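Local structure of 5-carboxyvanillate decarboxylase (Sphingomonas paucimobilis, 4L6D) at residues Y282-V286 and L287-N291. The protein probably catalyses removal of the carboxyl group from 5-carboxyvanillate as a manganese-binding decarboxylase of the amidohydrolase family. Sequence-based numbering, arbitrary orientation. Where two conformers were deposited one is given.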
ATOM      1  N   TYR A 282       2.898  11.042  12.419  1.00  5.29           N
ATOM      2  CA  TYR A 282       2.149   9.794  12.541  1.00  4.27           C
ATOM      3  C   TYR A 282       3.102   8.619  12.844  1.00  4.39           C
ATOM      4  O   TYR A 282       2.852   7.796  13.734  1.00  5.49           O
ATOM      5  CB  TYR A 282       1.343   9.511  11.250  1.00  4.56           C
ATOM      6  CG  TYR A 282       0.761   8.112  11.277  1.00  4.20           C
ATOM      7  CD1 TYR A 282      -0.481   7.870  11.855  1.00  5.66           C
ATOM      8  CD2 TYR A 282       1.484   7.024  10.796  1.00  4.30           C
ATOM      9  CE1 TYR A 282      -0.989   6.593  11.938  1.00  5.29           C
ATOM     10  CE2 TYR A 282       0.989   5.739  10.882  1.00  5.44           C
ATOM     11  CZ  TYR A 282      -0.243   5.529  11.455  1.00  5.99           C
ATOM     12  OH  TYR A 282      -0.751   4.254  11.558  1.00  5.26           O
ATOM     13  N   SER A 283       4.204   8.552  12.108  1.00  3.95           N
ATOM     14  CA  SER A 283       5.142   7.442  12.255  1.00  4.99           C
ATOM     15  C   SER A 283       5.823   7.439  13.619  1.00  6.09           C
ATOM     16  O   SER A 283       5.958   6.386  14.258  1.00  5.06           O
ATOM     17  CB  SER A 283       6.178   7.463  11.130  1.00  4.96           C
ATOM     18  OG  SER A 283       5.502   7.303   9.891  1.00  6.13           O
ATOM     19  N   ILE A 284       6.233   8.617  14.079  1.00  4.42           N
ATOM     20  CA  ILE A 284       6.798   8.737  15.418  1.00  5.27           C
ATOM     21  C   ILE A 284       5.798   8.278  16.475  1.00  4.93           C
ATOM     22  O   ILE A 284       6.162   7.577  17.419  1.00  6.01           O
ATOM     23  CB  ILE A 284       7.259  10.165  15.701  1.00  4.70           C
ATOM     24  CG1 ILE A 284       8.453  10.515  14.798  1.00  5.64           C
ATOM     25  CG2 ILE A 284       7.620  10.339  17.192  1.00  7.84           C
ATOM     26  CD1 ILE A 284       8.790  12.010  14.785  1.00  6.46           C
ATOM     27  N   GLU A 285       4.531   8.655  16.304  0.59  4.40           N
ATOM     28  CA  GLU A 285       3.498   8.291  17.269  0.59  5.51           C
ATOM     29  C   GLU A 285       3.229   6.789  17.375  0.59  6.53           C
ATOM     30  O   GLU A 285       3.033   6.270  18.485  0.59  5.96           O
ATOM     31  CB  GLU A 285       2.183   9.023  16.969  0.59  6.23           C
ATOM     32  CG  GLU A 285       1.088   8.664  17.957  0.59  7.29           C
ATOM     33  CD  GLU A 285      -0.239   9.333  17.672  0.59 11.35           C
ATOM     34  OE1 GLU A 285      -0.301  10.211  16.788  0.59  9.86           O
ATOM     35  OE2 GLU A 285      -1.228   8.970  18.345  0.59 11.07           O
ATOM     36  N   VAL A 286       3.191   6.095  16.238  1.00  6.49           N
ATOM     37  CA  VAL A 286       2.859   4.672  16.244  1.00  6.15           C
ATOM     38  C   VAL A 286       4.072   3.747  16.357  1.00  6.12           C
ATOM     39  O   VAL A 286       3.926   2.609  16.797  1.00  7.43           O
ATOM     40  CB  VAL A 286       1.969   4.249  15.045  1.00  7.42           C
ATOM     41  CG1 VAL A 286       0.707   5.103  14.999  1.00  8.05           C
ATOM     42  CG2 VAL A 286       2.736   4.326  13.727  1.00  6.23           C
ATOM     43  N   LEU A 287       5.253   4.217  15.956  1.00  4.59           N
ATOM     44  CA  LEU A 287       6.459   3.386  16.035  1.00  4.21           C
ATOM     45  C   LEU A 287       7.385   3.734  17.184  1.00  4.76           C
ATOM     46  O   LEU A 287       8.194   2.896  17.610  1.00  5.95           O
ATOM     47  CB  LEU A 287       7.273   3.472  14.740  1.00  3.91           C
ATOM     48  CG  LEU A 287       6.538   3.205  13.431  1.00  5.33           C
ATOM     49  CD1 LEU A 287       7.513   3.386  12.276  1.00  6.90           C
ATOM     50  CD2 LEU A 287       5.915   1.798  13.399  1.00  5.32           C
ATOM     51  N   GLY A 288       7.277   4.957  17.690  1.00  4.83           N
ATOM     52  CA  GLY A 288       8.230   5.450  18.665  1.00  6.48           C
ATOM     53  C   GLY A 288       9.316   6.242  17.957  1.00  5.61           C
ATOM     54  O   GLY A 288       9.693   5.911  16.833  1.00  6.24           O
ATOM     55  N   PRO A 289       9.821   7.301  18.607  1.00  5.64           N
ATOM     56  CA  PRO A 289      10.838   8.152  17.981  1.00  5.94           C
ATOM     57  C   PRO A 289      12.165   7.434  17.690  1.00  7.40           C
ATOM     58  O   PRO A 289      12.898   7.902  16.828  1.00  7.04           O
ATOM     59  CB  PRO A 289      11.026   9.279  19.001  1.00  6.26           C
ATOM     60  CG  PRO A 289      10.582   8.675  20.326  1.00  4.95           C
ATOM     61  CD  PRO A 289       9.435   7.782  19.943  1.00  5.38           C
ATOM     62  N   GLU A 290      12.462   6.328  18.370  1.00  4.70           N
ATOM     63  CA  GLU A 290      13.696   5.580  18.111  1.00  4.61           C
ATOM     64  C   GLU A 290      13.667   4.822  16.785  1.00  5.78           C
ATOM     65  O   GLU A 290      14.703   4.359  16.330  1.00  6.26           O
ATOM     66  CB  GLU A 290      13.975   4.593  19.246  1.00  6.26           C
ATOM     67  CG  GLU A 290      14.364   5.237  20.548  1.00  6.37           C
ATOM     68  CD  GLU A 290      14.305   4.249  21.697  1.00 11.06           C
ATOM     69  OE1 GLU A 290      13.187   3.809  22.046  1.00 13.82           O
ATOM     70  OE2 GLU A 290      15.378   3.900  22.233  1.00 13.71           O
ATOM     71  N   ASN A 291      12.495   4.711  16.156  1.00  4.68           N
ATOM     72  CA  ASN A 291      12.353   3.857  14.974  1.00  4.47           C
ATOM     73  C   ASN A 291      12.224   4.610  13.648  1.00  4.48           C
ATOM     74  O   ASN A 291      11.905   4.012  12.622  1.00  6.04           O
ATOM     75  CB  ASN A 291      11.152   2.923  15.134  1.00  7.44           C
ATOM     76  CG  ASN A 291      11.500   1.632  15.860  1.00  8.66           C
ATOM     77  OD1 ASN A 291      12.669   1.338  16.110  1.00 10.58           O
ATOM     78  ND2 ASN A 291      10.484   0.838  16.172  1.00  9.25           N
TER
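The carbonyl oxygen of S283 takes the backbone N-H of L287 (O to N 2.8 Å, N-H...O angle 150°). L287 packs its side chain against the end of this oxygen. L287 CB, placed by the backbone, lies 3.2 Å from S283 O. CG, beside the backbone N (chi1 -52°), also comes within 3.3 Å of S283 O. CD1 reaches on to S283 CB at 4.4 Å, and both side chains touch I269 of strand 267-270. With L287 cut back to an alanine, the packing on I269 would probably be lost and a gap left beside S283 O. Next, G288 N bonds to I284 O at 2.9 Å. This bond is more bent, its donor above the carbonyl plane. G288 has positive phi (95°), where a side chain would jam against the preceding carbonyl oxygen. Lacking one, G288 can take this conformation, and the chain leaves the helix. P289 then crosses I284 at about a right angle, with CB 4.0 Å from I284 CG2. V319 of helix 317-331 touches both. V286 touches a bound vanillate and A278 of the second subunit. This is a glycine-terminated helix C-terminus, leading from helix 277-287 into strand 292-293 of the amidohydrolase TIM barrel.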